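Local coordinates for protein benzoylformate Decarboxylase (Polynucleobacter necessarius, PDB 4K9Q) that binds thiamine diphosphate and magnesium and probably catalyses the decarboxylation of benzoylformate, as a member of the thiamine-diphosphate-dependent enzyme family, at residues A[42-47]-A[439-444]; A[177-182]-A[312-317]; A[250-255]-A[277-282]; A[358-363]-A[382-387]. All coordinates share one frame; numbering follows the deposited sequence.

Overall arrangement
The four contacts touch at no point. Contact 1 is buried and joins the N-terminal and C-terminal cofactor-binding domains, with one threonine hydroxyl at its middle and a tyrosine-leucine pack beside it. Contact 3 lies in the central domain; contact 2 joins that domain's helix 315-323 to residues 177-182. Their centres are about 29 Å apart. Contact 2 is mostly buried at a subunit interface and mixes a helix cap with charged groups. Contact 3 joins two loops through backbone bonds, waters and an aromatic face, and is exposed at Ala-282. Contact 4 packs two helix ends mainly by carbon contacts around a phenylalanine ring, and its lysine is exposed. Contacts 1 and 3 both meet the second subunit; contact 4 meets no other chain.

Contact 1. Residues A[42-47]-A[439-444]; sequences VLALQE and IYTGVQ. With TPP (thiamine diphosphate), chain D.
Thr-441 OG1 donates to Leu-43 O at 2.8 Å, in the carbonyl plane and on a lone pair. The same hydroxyl accepts from water 1, which in turn accepts from Leu-45 N. The side chain thus ties the helix to the strand end directly, and to Leu-45 just beyond it through the water. OG1 lies beside its own backbone N (chi1 -60°), and CG2 is turned to Val-42, whose CG1 sits tightly against it at 3.5 Å. Ala-44 CB also packs on OG1. An alanine in place of Thr-441 would probably leave Leu-43 O without this donor, deprive water 1 of one mate and open a gap beside Val-42 CG1. Strand 40-43 is outermost in the N-terminal domain's parallel sheet within this chain, and helix 438-445 belongs to the C-terminal domain. Leu-45 crosses Tyr-440 at about a right angle. Leu-45 CG is 3.6 Å from Tyr-440 CD2, while Leu-45 CD1 rests against CB and CG of the tyrosine. Leu-43 CD2 comes more loosely to the ring edge. Tyr-440 OH bonds to Pro-480 O of the second subunit. Glu-47 OE2 lies 2.7 Å from N1' of thiamine diphosphate, a cofactor shared with the second subunit, as is usual in this family.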
loop_
_atom_site.group_PDB
_atom_site.type_symbol
_atom_site.label_atom_id
_atom_site.label_comp_id
_atom_site.label_asym_id
_atom_site.label_seq_id
_atom_site.Cartn_x
_atom_site.Cartn_y
_atom_site.Cartn_z
ATOM N N VAL A 42 -25.653 17.406 -8.069
ATOM C CA VAL A 42 -25.047 18.730 -7.996
ATOM C C VAL A 42 -23.725 18.732 -8.756
ATOM O O VAL A 42 -22.745 18.115 -8.318
ATOM C CB VAL A 42 -24.788 19.158 -6.533
ATOM C CG1 VAL A 42 -24.067 20.510 -6.481
ATOM C CG2 VAL A 42 -26.085 19.206 -5.746
ATOM N N LEU A 43 -23.694 19.435 -9.886
ATOM C CA LEU A 43 -22.490 19.520 -10.704
ATOM C C LEU A 43 -21.499 20.493 -10.106
ATOM O O LEU A 43 -21.876 21.607 -9.710
ATOM C CB LEU A 43 -22.836 19.982 -12.130
ATOM C CG LEU A 43 -21.640 20.247 -13.045
ATOM C CD1 LEU A 43 -20.899 18.943 -13.390
ATOM C CD2 LEU A 43 -22.082 20.997 -14.313
ATOM N N ALA A 44 -20.233 20.082 -10.039
ATOM C CA ALA A 44 -19.154 21.053 -9.877
ATOM C C ALA A 44 -18.104 20.848 -10.975
ATOM O O ALA A 44 -17.988 19.757 -11.548
ATOM C CB ALA A 44 -18.537 20.953 -8.489
ATOM N N LEU A 45 -17.362 21.908 -11.273
ATOM C CA LEU A 45 -16.497 21.941 -12.448
ATOM C C LEU A 45 -15.145 21.278 -12.263
ATOM O O LEU A 45 -14.446 21.049 -13.247
ATOM C CB LEU A 45 -16.254 23.389 -12.893
ATOM C CG LEU A 45 -17.479 24.200 -13.330
ATOM C CD1 LEU A 45 -17.043 25.639 -13.550
ATOM C CD2 LEU A 45 -18.099 23.605 -14.591
ATOM N N GLN A 46 -14.753 21.015 -11.018
ATOM C CA GLN A 46 -13.468 20.369 -10.748
ATOM C C GLN A 46 -13.618 19.549 -9.467
ATOM O O GLN A 46 -14.418 19.901 -8.597
ATOM C CB GLN A 46 -12.352 21.417 -10.623
ATOM C CG GLN A 46 -10.949 20.886 -10.918
ATOM C CD GLN A 46 -10.177 20.509 -9.662
ATOM O OE1 GLN A 46 -10.706 20.575 -8.548
ATOM N NE2 GLN A 46 -8.914 20.130 -9.836
ATOM N N GLU A 47 -12.877 18.446 -9.361
ATOM C CA GLU A 47 -13.170 17.453 -8.338
ATOM C C GLU A 47 -12.820 17.844 -6.900
ATOM O O GLU A 47 -13.406 17.315 -5.962
ATOM C CB GLU A 47 -12.566 16.098 -8.722
ATOM C CG GLU A 47 -13.166 15.515 -10.001
ATOM C CD GLU A 47 -12.504 16.013 -11.286
ATOM O OE1 GLU A 47 -11.677 16.959 -11.238
ATOM O OE2 GLU A 47 -12.831 15.447 -12.357
ATOM N N ILE A 439 -17.428 28.513 -7.126
ATOM C CA ILE A 439 -18.393 29.607 -7.257
ATOM C C ILE A 439 -19.511 29.251 -8.236
ATOM O O ILE A 439 -20.688 29.556 -8.004
ATOM C CB ILE A 439 -17.700 30.906 -7.721
ATOM C CG1 ILE A 439 -16.660 31.346 -6.684
ATOM C CG2 ILE A 439 -18.722 32.015 -7.940
ATOM C CD1 ILE A 439 -15.812 32.520 -7.150
ATOM N N TYR A 440 -19.144 28.586 -9.327
ATOM C CA TYR A 440 -20.104 28.199 -10.345
ATOM C C TYR A 440 -21.257 27.397 -9.755
ATOM O O TYR A 440 -22.416 27.615 -10.093
ATOM C CB TYR A 440 -19.411 27.387 -11.436
ATOM C CG TYR A 440 -20.314 27.031 -12.599
ATOM C CD1 TYR A 440 -20.768 28.015 -13.480
ATOM C CD2 TYR A 440 -20.708 25.718 -12.821
ATOM C CE1 TYR A 440 -21.594 27.692 -14.549
ATOM C CE2 TYR A 440 -21.527 25.384 -13.888
ATOM C CZ TYR A 440 -21.969 26.372 -14.744
ATOM O OH TYR A 440 -22.783 26.006 -15.796
ATOM N N THR A 441 -20.940 26.457 -8.873
ATOM C CA THR A 441 -21.978 25.618 -8.285
ATOM C C THR A 441 -22.894 26.461 -7.405
ATOM O O THR A 441 -24.111 26.284 -7.420
ATOM C CB THR A 441 -21.367 24.462 -7.474
ATOM O OG1 THR A 441 -20.564 23.661 -8.349
ATOM C CG2 THR A 441 -22.473 23.589 -6.882
ATOM N N GLY A 442 -22.306 27.375 -6.645
ATOM C CA GLY A 442 -23.085 28.314 -5.851
ATOM C C GLY A 442 -24.078 29.076 -6.721
ATOM O O GLY A 442 -25.252 29.183 -6.400
ATOM N N VAL A 443 -23.596 29.624 -7.826
ATOM C CA VAL A 443 -24.455 30.397 -8.719
ATOM C C VAL A 443 -25.552 29.524 -9.343
ATOM O O VAL A 443 -26.735 29.882 -9.323
ATOM C CB VAL A 443 -23.630 31.106 -9.805
ATOM C CG1 VAL A 443 -24.543 31.804 -10.785
ATOM C CG2 VAL A 443 -22.693 32.123 -9.151
ATOM N N GLN A 444 -25.160 28.374 -9.880
ATOM C CA GLN A 444 -26.099 27.505 -10.577
ATOM C C GLN A 444 -27.165 26.928 -9.650
ATOM O O GLN A 444 -28.313 26.740 -10.064
ATOM C CB GLN A 444 -25.358 26.380 -11.314
ATOM C CG GLN A 444 -24.546 26.862 -12.498
ATOM C CD GLN A 444 -25.413 27.466 -13.577
ATOM O OE1 GLN A 444 -26.459 26.919 -13.929
ATOM N NE2 GLN A 444 -24.994 28.606 -14.098
HETATM N "N1'" TPP D . -12.698 14.943 -14.974
HETATM C "C2'" TPP D . -11.363 14.788 -15.314
HETATM C CM2 TPP D . -10.284 15.278 -14.395
HETATM N "N3'" TPP D . -11.001 14.164 -16.493
HETATM C "C4'" TPP D . -11.971 13.698 -17.345
HETATM N "N4'" TPP D . -11.615 13.085 -18.472
HETATM C "C5'" TPP D . -13.317 13.882 -17.030
HETATM C "C6'" TPP D . -13.689 14.491 -15.832
HETATM C "C7'" TPP D . -14.382 13.369 -17.964
HETATM N N3 TPP D . -14.558 14.084 -19.221
HETATM C C2 TPP D . -14.069 13.658 -20.445
HETATM S S1 TPP D . -14.441 14.625 -21.677
HETATM C C5 TPP D . -15.252 15.623 -20.699
HETATM C C4 TPP D . -15.270 15.233 -19.363
HETATM C CM4 TPP D . -15.947 15.973 -18.236
HETATM C C6 TPP D . -15.908 16.808 -21.350
HETATM C C7 TPP D . -14.960 17.786 -22.025
HETATM O O7 TPP D . -15.753 18.912 -22.324
HETATM P PA TPP D . -15.160 20.170 -23.131
HETATM O O1A TPP D . -13.780 20.469 -22.619
HETATM O O2A TPP D . -16.065 21.352 -22.984
HETATM O O3A TPP D . -14.964 19.618 -24.628
HETATM P PB TPP D . -16.091 19.273 -25.722
HETATM O O1B TPP D . -16.329 17.801 -25.630
HETATM O O2B TPP D . -15.494 19.646 -27.061
HETATM O O3B TPP D . -17.362 20.008 -25.441
HETATM O O HOH W 1 -18.128 24.196 -9.709
#

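Contact 2. Residues A[177-182]-A[312-317]; sequences STRQGP and VSDSKL
Arg-179 CG stands beside its backbone N (chi1 -60°), and the chain bends at chi3 (-62°), where NE is placed. Leu-317 CG also lies beside its own N. The two side chains meet with Leu-317 CD2 over one face of the guanidinium, toward its rim, at 3.8 Å from Arg-179 CZ. Lys-316 CD lies at the guanidinium edge, near its plane. Asp-314 OD2 is 4.3 Å from Arg-179 NH2 and well out of the guanidinium plane. Any attraction is probably one of charge, as no N-H points at the oxygen. Water 2 accepts from NH2 and gives a weak bond to OD2. Arg-179 NH1 forms salt bridges with Asp-183 and Asp-185 of the third subunit. Asp-314 is the N-cap of helix 315-323, in the central domain, and follows strand 309-312, outermost in its sheet within this chain. Its OD2 takes the N-H of Leu-317 at 3.1 Å on the anti lone pair, and its OD1 bonds to Gln-149. Asp-314 N donates almost straight to Gln-180 O at 2.9 Å, with an N-H...O angle of 170°. Ser-313 OG donates to Asp-314 O and lies 3.3 Å from Pro-182 CD. Leu-317 CD1 packs on Gly-181 CA, and Gly-181 pairs in an antiparallel ladder with a strand of the third subunit.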
loop_
_atom_site.group_PDB
_atom_site.type_symbol
_atom_site.label_atom_id
_atom_site.label_comp_id
_atom_site.label_asym_id
_atom_site.label_seq_id
_atom_site.Cartn_x
_atom_site.Cartn_y
_atom_site.Cartn_z
ATOM N N SER A 177 -24.587 1.420 14.567
ATOM C CA SER A 177 -24.460 2.473 15.558
ATOM C C SER A 177 -23.513 3.519 15.001
ATOM O O SER A 177 -22.626 3.205 14.198
ATOM C CB SER A 177 -23.906 1.920 16.877
ATOM O OG SER A 177 -22.615 1.357 16.708
ATOM N N THR A 178 -23.686 4.760 15.440
ATOM C CA THR A 178 -22.846 5.854 14.981
ATOM C C THR A 178 -22.086 6.498 16.136
ATOM O O THR A 178 -21.414 7.526 15.960
ATOM C CB THR A 178 -23.688 6.928 14.309
ATOM O OG1 THR A 178 -24.604 7.479 15.268
ATOM C CG2 THR A 178 -24.463 6.322 13.141
ATOM N N ARG A 179 -22.196 5.883 17.311
ATOM C CA ARG A 179 -21.561 6.385 18.522
ATOM C C ARG A 179 -21.107 5.217 19.370
ATOM O O ARG A 179 -21.759 4.163 19.391
ATOM C CB ARG A 179 -22.546 7.185 19.386
ATOM C CG ARG A 179 -23.159 8.401 18.739
ATOM C CD ARG A 179 -23.786 9.301 19.792
ATOM N NE ARG A 179 -24.874 8.656 20.533
ATOM C CZ ARG A 179 -25.613 9.287 21.444
ATOM N NH1 ARG A 179 -26.589 8.650 22.087
ATOM N NH2 ARG A 179 -25.382 10.570 21.702
ATOM N N GLN A 180 -20.007 5.424 20.089
ATOM C CA GLN A 180 -19.600 4.514 21.149
ATOM C C GLN A 180 -19.309 5.309 22.403
ATOM O O GLN A 180 -18.786 6.435 22.335
ATOM C CB GLN A 180 -18.363 3.729 20.754
ATOM C CG GLN A 180 -18.634 2.659 19.738
ATOM C CD GLN A 180 -17.558 1.623 19.745
ATOM O OE1 GLN A 180 -16.681 1.623 18.886
ATOM N NE2 GLN A 180 -17.599 0.734 20.737
ATOM N N GLY A 181 -19.665 4.726 23.541
ATOM C CA GLY A 181 -19.486 5.364 24.827
ATOM C C GLY A 181 -18.188 4.981 25.506
ATOM O O GLY A 181 -17.410 4.175 24.998
ATOM N N PRO A 182 -17.935 5.586 26.668
ATOM C CA PRO A 182 -16.683 5.427 27.399
ATOM C C PRO A 182 -16.708 4.186 28.276
ATOM O O PRO A 182 -17.781 3.738 28.666
ATOM C CB PRO A 182 -16.662 6.664 28.294
ATOM C CG PRO A 182 -18.111 6.911 28.595
ATOM C CD PRO A 182 -18.865 6.504 27.345
ATOM N N VAL A 312 -11.233 6.568 24.888
ATOM C CA VAL A 312 -11.960 6.773 23.636
ATOM C C VAL A 312 -13.456 6.806 23.914
ATOM O O VAL A 312 -14.005 5.888 24.544
ATOM C CB VAL A 312 -11.642 5.677 22.593
ATOM C CG1 VAL A 312 -12.224 6.050 21.226
ATOM C CG2 VAL A 312 -10.143 5.456 22.487
ATOM N N SER A 313 -14.116 7.863 23.450
ATOM C CA SER A 313 -15.548 8.023 23.652
ATOM C C SER A 313 -16.109 9.139 22.790
ATOM O O SER A 313 -15.441 10.147 22.545
ATOM C CB SER A 313 -15.845 8.361 25.118
ATOM O OG SER A 313 -17.230 8.536 25.326
ATOM N N ASP A 314 -17.349 8.958 22.356
ATOM C CA ASP A 314 -18.147 10.068 21.857
ATOM C C ASP A 314 -18.140 11.175 22.912
ATOM O O ASP A 314 -18.273 10.905 24.110
ATOM C CB ASP A 314 -19.584 9.607 21.613
ATOM C CG ASP A 314 -20.461 10.702 21.055
ATOM O OD1 ASP A 314 -20.469 10.876 19.814
ATOM O OD2 ASP A 314 -21.155 11.381 21.847
ATOM N N SER A 315 -17.978 12.423 22.485
ATOM C CA SER A 315 -17.897 13.524 23.436
ATOM C C SER A 315 -19.175 13.688 24.252
ATOM O O SER A 315 -19.128 13.931 25.458
ATOM C CB SER A 315 -17.597 14.838 22.711
ATOM O OG SER A 315 -16.200 14.986 22.532
ATOM N N LYS A 316 -20.317 13.575 23.587
ATOM C CA LYS A 316 -21.589 13.752 24.276
ATOM C C LYS A 316 -21.773 12.675 25.345
ATOM O O LYS A 316 -22.113 12.978 26.496
ATOM C CB LYS A 316 -22.761 13.747 23.291
ATOM C CG LYS A 316 -24.049 14.262 23.913
ATOM C CD LYS A 316 -25.167 14.378 22.903
ATOM C CE LYS A 316 -26.418 14.929 23.574
ATOM N NZ LYS A 316 -27.595 14.893 22.672
ATOM N N LEU A 317 -21.538 11.425 24.967
ATOM C CA LEU A 317 -21.691 10.319 25.904
ATOM C C LEU A 317 -20.760 10.490 27.106
ATOM O O LEU A 317 -21.168 10.259 28.245
ATOM C CB LEU A 317 -21.446 8.986 25.212
ATOM C CG LEU A 317 -22.504 8.685 24.151
ATOM C CD1 LEU A 317 -22.298 7.309 23.561
ATOM C CD2 LEU A 317 -23.890 8.794 24.751
HETATM O O HOH W 2 -23.849 12.350 20.015
#

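Contact 3. Residues A[250-255]-A[277-282]; sequences LTSGIG and YYPWIA
Tyr-277 lays its ring under Ile-254, whose CG1 stands over the ring centre, 3.5 Å from the centroid. This is a CH-pi contact, 12° off the ring normal. Tyr-277 OH donates to water 3, which donates to Ile-254 O. A leucine in place of Tyr-277 would probably leave Ile-254 CG1 without its aromatic face and water 3 without one of its two partners here. Tyr-278 N donates to Ser-252 O at 2.8 Å. The side chain of Tyr-278 leads away, and its OH bonds to Ser-26 of the second subunit. Pro-279 CD lies 3.2 Å from Ser-252 OG. Pro-279 O accepts from water 4, which also takes the N-H groups of Ile-254 and Ile-281. Trp-280 CZ3 meets Ile-254 CD1 at 3.6 Å. Ile-281 packs its CB and CD1 on Gly-253 CA, where a side chain would clash. Ile-281 O accepts from Gly-255 N at 2.9 Å, the donor standing above the carbonyl plane. Ala-282 O receives a CA-H...O contact from Gly-255. Gly-253 is the N-cap of helix 254-260. The contact joins that helix start to the loop after strand 266-270 in the Rossmann-like central domain, with the side chain of Tyr-278 about 5 Å from a bound thiamine diphosphate.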
loop_
_atom_site.group_PDB
_atom_site.type_symbol
_atom_site.label_atom_id
_atom_site.label_comp_id
_atom_site.label_asym_id
_atom_site.label_seq_id
_atom_site.Cartn_x
_atom_site.Cartn_y
_atom_site.Cartn_z
ATOM N N LEU A 250 -6.507 28.462 21.927
ATOM C CA LEU A 250 -5.101 28.271 22.253
ATOM C C LEU A 250 -4.238 28.438 21.010
ATOM O O LEU A 250 -4.656 28.116 19.893
ATOM C CB LEU A 250 -4.857 26.890 22.882
ATOM C CG LEU A 250 -5.388 26.696 24.303
ATOM C CD1 LEU A 250 -5.409 25.213 24.659
ATOM C CD2 LEU A 250 -4.563 27.502 25.296
ATOM N N THR A 251 -3.033 28.958 21.216
ATOM C CA THR A 251 -2.066 29.055 20.140
ATOM C C THR A 251 -1.559 27.652 19.834
ATOM O O THR A 251 -1.821 26.717 20.590
ATOM C CB THR A 251 -0.900 29.964 20.533
ATOM O OG1 THR A 251 -0.256 29.427 21.696
ATOM C CG2 THR A 251 -1.425 31.377 20.837
ATOM N N SER A 252 -0.817 27.507 18.743
ATOM C CA SER A 252 -0.535 26.175 18.213
ATOM C C SER A 252 0.938 25.747 18.244
ATOM O O SER A 252 1.334 24.809 17.543
ATOM C CB SER A 252 -1.102 26.052 16.795
ATOM O OG SER A 252 -0.598 27.083 15.967
ATOM N N GLY A 253 1.747 26.414 19.064
ATOM C CA GLY A 253 3.100 25.945 19.323
ATOM C C GLY A 253 3.173 25.241 20.674
ATOM O O GLY A 253 2.417 25.558 21.584
ATOM N N ILE A 254 4.095 24.292 20.815
ATOM C CA ILE A 254 4.252 23.578 22.075
ATOM C C ILE A 254 4.494 24.535 23.242
ATOM O O ILE A 254 3.768 24.514 24.233
ATOM C CB ILE A 254 5.404 22.557 21.995
ATOM C CG1 ILE A 254 5.012 21.419 21.045
ATOM C CG2 ILE A 254 5.713 22.007 23.376
ATOM C CD1 ILE A 254 6.172 20.514 20.636
ATOM N N GLY A 255 5.504 25.388 23.102
ATOM C CA GLY A 255 5.858 26.321 24.159
ATOM C C GLY A 255 4.851 27.438 24.375
ATOM O O GLY A 255 4.698 27.928 25.497
ATOM N N TYR A 277 -0.727 20.930 16.957
ATOM C CA TYR A 277 0.299 21.957 16.821
ATOM C C TYR A 277 0.559 22.284 15.356
ATOM O O TYR A 277 0.215 21.515 14.464
ATOM C CB TYR A 277 1.603 21.474 17.439
ATOM C CG TYR A 277 1.570 21.181 18.922
ATOM C CD1 TYR A 277 1.272 22.173 19.846
ATOM C CD2 TYR A 277 1.910 19.913 19.403
ATOM C CE1 TYR A 277 1.284 21.900 21.213
ATOM C CE2 TYR A 277 1.927 19.638 20.765
ATOM C CZ TYR A 277 1.618 20.637 21.661
ATOM O OH TYR A 277 1.645 20.371 23.014
ATOM N N TYR A 278 1.194 23.422 15.107
ATOM C CA TYR A 278 1.529 23.788 13.735
ATOM C C TYR A 278 2.976 24.293 13.639
ATOM O O TYR A 278 3.851 23.558 13.178
ATOM C CB TYR A 278 0.509 24.788 13.171
ATOM C CG TYR A 278 0.753 25.190 11.733
ATOM C CD1 TYR A 278 1.527 24.398 10.886
ATOM C CD2 TYR A 278 0.209 26.358 11.225
ATOM C CE1 TYR A 278 1.757 24.772 9.569
ATOM C CE2 TYR A 278 0.424 26.737 9.909
ATOM C CZ TYR A 278 1.201 25.941 9.089
ATOM O OH TYR A 278 1.419 26.318 7.777
ATOM N N PRO A 279 3.247 25.524 14.103
ATOM C CA PRO A 279 4.638 25.982 14.111
ATOM C C PRO A 279 5.442 25.234 15.158
ATOM O O PRO A 279 4.879 24.781 16.158
ATOM C CB PRO A 279 4.514 27.451 14.524
ATOM C CG PRO A 279 3.296 27.482 15.374
ATOM C CD PRO A 279 2.345 26.505 14.735
ATOM N N TRP A 280 6.744 25.103 14.921
ATOM C CA TRP A 280 7.639 24.549 15.921
ATOM C C TRP A 280 8.046 25.647 16.902
ATOM O O TRP A 280 8.700 26.621 16.523
ATOM C CB TRP A 280 8.869 23.912 15.259
ATOM C CG TRP A 280 9.970 23.599 16.219
ATOM C CD1 TRP A 280 11.204 24.200 16.286
ATOM C CD2 TRP A 280 9.941 22.628 17.271
ATOM N NE1 TRP A 280 11.941 23.647 17.307
ATOM C CE2 TRP A 280 11.190 22.681 17.926
ATOM C CE3 TRP A 280 8.982 21.708 17.717
ATOM C CZ2 TRP A 280 11.501 21.855 19.003
ATOM C CZ3 TRP A 280 9.293 20.893 18.788
ATOM C CH2 TRP A 280 10.541 20.971 19.418
ATOM N N ILE A 281 7.617 25.489 18.149
ATOM C CA ILE A 281 7.986 26.392 19.230
ATOM C C ILE A 281 8.355 25.511 20.414
ATOM O O ILE A 281 7.489 24.907 21.055
ATOM C CB ILE A 281 6.842 27.344 19.603
ATOM C CG1 ILE A 281 6.476 28.232 18.409
ATOM C CG2 ILE A 281 7.246 28.231 20.777
ATOM C CD1 ILE A 281 5.384 29.228 18.709
ATOM N N ALA A 282 9.652 25.410 20.686
ATOM C CA ALA A 282 10.137 24.479 21.693
ATOM C C ALA A 282 9.555 24.782 23.071
ATOM O O ALA A 282 9.320 25.938 23.431
ATOM C CB ALA A 282 11.659 24.488 21.743
HETATM O O HOH W 3 1.870 22.525 24.553
HETATM O O HOH W 4 5.458 23.417 18.299
#

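Contact 4. Residues A[358-363]-A[382-387]; sequences VLKENS and DVFRIN
Lys-360 meets Val-383 and Phe-384 along most of its chain. Its CB lies 3.6 Å from Val-383 CG1. The same CB stands over one face of the Phe-384 ring, toward the rim, in a CH-pi contact 4.1 Å from the ring centroid. CG is anti to the backbone N (chi1 173°), which carries it to Val-383, where it nears both CG1 and the carbonyl oxygen at 4.0 Å. The chain bends at chi2 (63°), and this brings CD back to the ring, at 3.9 Å from Phe-384 CD1 and CE1. Beyond CD the chain runs extended to NZ, and Lys-360 is exposed. The lysine and phenylalanine side chains lie alongside each other, pointing opposite ways.

The lysine backbone joins in, since its N is 3.6 Å from Phe-384 CZ. Leu-359 CB comes to the ring edge in its plane, at 3.9 Å from the same CZ. Ser-363 OG is also at the edge, more loosely. That hydroxyl donates to Leu-359 O and is bonded to Tyr-508 as well. On the other segment, Arg-385 grips Asp-382 side-on. Its NE donates to the backbone O, and NH2 makes a salt bridge to OD1. Residues 382-387 lie in the C-terminal thiamine diphosphate-binding domain, where Phe-384 packs between helix 352-361 and Leu-369 of strand 368-372. The two helix ends meet mainly through carbon contacts, while the polar groups bond within their own segments or to other parts of the chain. The lysine contributes its CB, CG and CD to the packing, and the contact is chiefly apolar.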
loop_
_atom_site.group_PDB
_atom_site.type_symbol
_atom_site.label_atom_id
_atom_site.label_comp_id
_atom_site.label_asym_id
_atom_site.label_seq_id
_atom_site.Cartn_x
_atom_site.Cartn_y
_atom_site.Cartn_z
ATOM N N VAL A 358 -16.993 45.730 10.706
ATOM C CA VAL A 358 -18.070 46.191 9.829
ATOM C C VAL A 358 -18.985 45.035 9.417
ATOM O O VAL A 358 -20.209 45.166 9.383
ATOM C CB VAL A 358 -17.516 46.935 8.596
ATOM C CG1 VAL A 358 -18.624 47.215 7.591
ATOM C CG2 VAL A 358 -16.860 48.230 9.049
ATOM N N LEU A 359 -18.396 43.882 9.124
ATOM C CA LEU A 359 -19.212 42.726 8.782
ATOM C C LEU A 359 -20.046 42.285 9.987
ATOM O O LEU A 359 -21.248 42.055 9.867
ATOM C CB LEU A 359 -18.337 41.577 8.297
ATOM C CG LEU A 359 -17.557 41.802 7.013
ATOM C CD1 LEU A 359 -16.700 40.577 6.729
ATOM C CD2 LEU A 359 -18.518 42.058 5.867
ATOM N N LYS A 360 -19.408 42.190 11.147
ATOM C CA LYS A 360 -20.095 41.745 12.356
ATOM C C LYS A 360 -21.289 42.652 12.700
ATOM O O LYS A 360 -22.409 42.169 12.912
ATOM C CB LYS A 360 -19.100 41.652 13.522
ATOM C CG LYS A 360 -19.719 41.362 14.871
ATOM C CD LYS A 360 -20.394 40.008 14.905
ATOM C CE LYS A 360 -21.145 39.818 16.217
ATOM N NZ LYS A 360 -21.676 38.440 16.370
ATOM N N GLU A 361 -21.058 43.960 12.722
ATOM C CA GLU A 361 -22.093 44.889 13.175
ATOM C C GLU A 361 -23.262 45.008 12.201
ATOM O O GLU A 361 -24.304 45.558 12.553
ATOM C CB GLU A 361 -21.496 46.267 13.491
ATOM C CG GLU A 361 -20.994 47.016 12.285
ATOM C CD GLU A 361 -20.126 48.217 12.648
ATOM O OE1 GLU A 361 -19.781 48.390 13.842
ATOM O OE2 GLU A 361 -19.779 48.984 11.728
ATOM N N ASN A 362 -23.094 44.488 10.986
ATOM C CA ASN A 362 -24.167 44.496 9.995
ATOM C C ASN A 362 -24.732 43.106 9.700
ATOM O O ASN A 362 -25.537 42.946 8.782
ATOM C CB ASN A 362 -23.696 45.147 8.690
ATOM C CG ASN A 362 -23.486 46.645 8.828
ATOM O OD1 ASN A 362 -24.446 47.415 8.899
ATOM N ND2 ASN A 362 -22.227 47.067 8.843
ATOM N N SER A 363 -24.294 42.109 10.468
ATOM C CA SER A 363 -24.751 40.732 10.266
ATOM C C SER A 363 -26.049 40.462 11.015
ATOM O O SER A 363 -26.239 40.943 12.134
ATOM C CB SER A 363 -23.697 39.729 10.738
ATOM O OG SER A 363 -22.535 39.757 9.930
ATOM N N ASP A 382 -11.416 37.560 17.651
ATOM C CA ASP A 382 -11.742 38.676 18.540
ATOM C C ASP A 382 -13.125 39.239 18.235
ATOM O O ASP A 382 -13.855 39.654 19.137
ATOM C CB ASP A 382 -10.717 39.803 18.413
ATOM C CG ASP A 382 -10.884 40.861 19.497
ATOM O OD1 ASP A 382 -10.964 40.477 20.681
ATOM O OD2 ASP A 382 -10.943 42.066 19.165
ATOM N N VAL A 383 -13.475 39.254 16.953
ATOM C CA VAL A 383 -14.649 39.980 16.494
ATOM C C VAL A 383 -15.882 39.098 16.456
ATOM O O VAL A 383 -16.924 39.443 17.009
ATOM C CB VAL A 383 -14.411 40.592 15.092
ATOM C CG1 VAL A 383 -15.694 41.198 14.534
ATOM C CG2 VAL A 383 -13.287 41.642 15.140
ATOM N N PHE A 384 -15.759 37.958 15.785
ATOM C CA PHE A 384 -16.876 37.034 15.647
ATOM C C PHE A 384 -16.836 36.011 16.772
ATOM O O PHE A 384 -16.261 34.933 16.632
ATOM C CB PHE A 384 -16.851 36.334 14.276
ATOM C CG PHE A 384 -17.378 37.180 13.144
ATOM C CD1 PHE A 384 -18.737 37.189 12.838
ATOM C CD2 PHE A 384 -16.521 37.977 12.389
ATOM C CE1 PHE A 384 -19.233 37.966 11.796
ATOM C CE2 PHE A 384 -17.010 38.750 11.345
ATOM C CZ PHE A 384 -18.367 38.753 11.050
ATOM N N ARG A 385 -17.440 36.352 17.902
ATOM C CA ARG A 385 -17.475 35.428 19.027
ATOM C C ARG A 385 -18.705 34.537 18.897
ATOM O O ARG A 385 -19.819 34.946 19.210
ATOM C CB ARG A 385 -17.445 36.208 20.344
ATOM C CG ARG A 385 -16.241 37.133 20.388
ATOM C CD ARG A 385 -16.084 37.901 21.686
ATOM N NE ARG A 385 -14.833 38.654 21.661
ATOM C CZ ARG A 385 -14.232 39.158 22.736
ATOM N NH1 ARG A 385 -14.777 38.994 23.936
ATOM N NH2 ARG A 385 -13.081 39.816 22.615
ATOM N N ILE A 386 -18.482 33.323 18.407
ATOM C CA ILE A 386 -19.549 32.394 18.045
ATOM C C ILE A 386 -20.229 31.854 19.294
ATOM O O ILE A 386 -19.569 31.264 20.149
ATOM C CB ILE A 386 -18.956 31.209 17.247
ATOM C CG1 ILE A 386 -18.137 31.737 16.056
ATOM C CG2 ILE A 386 -20.050 30.233 16.806
ATOM C CD1 ILE A 386 -18.941 32.539 15.056
ATOM N N ASN A 387 -21.544 32.043 19.395
ATOM C CA ASN A 387 -22.259 31.637 20.608
ATOM C C ASN A 387 -23.436 30.694 20.371
ATOM O O ASN A 387 -24.292 30.520 21.241
ATOM C CB ASN A 387 -22.684 32.860 21.434
ATOM C CG ASN A 387 -23.661 33.759 20.706
ATOM O OD1 ASN A 387 -24.212 33.403 19.661
ATOM N ND2 ASN A 387 -23.893 34.939 21.269
#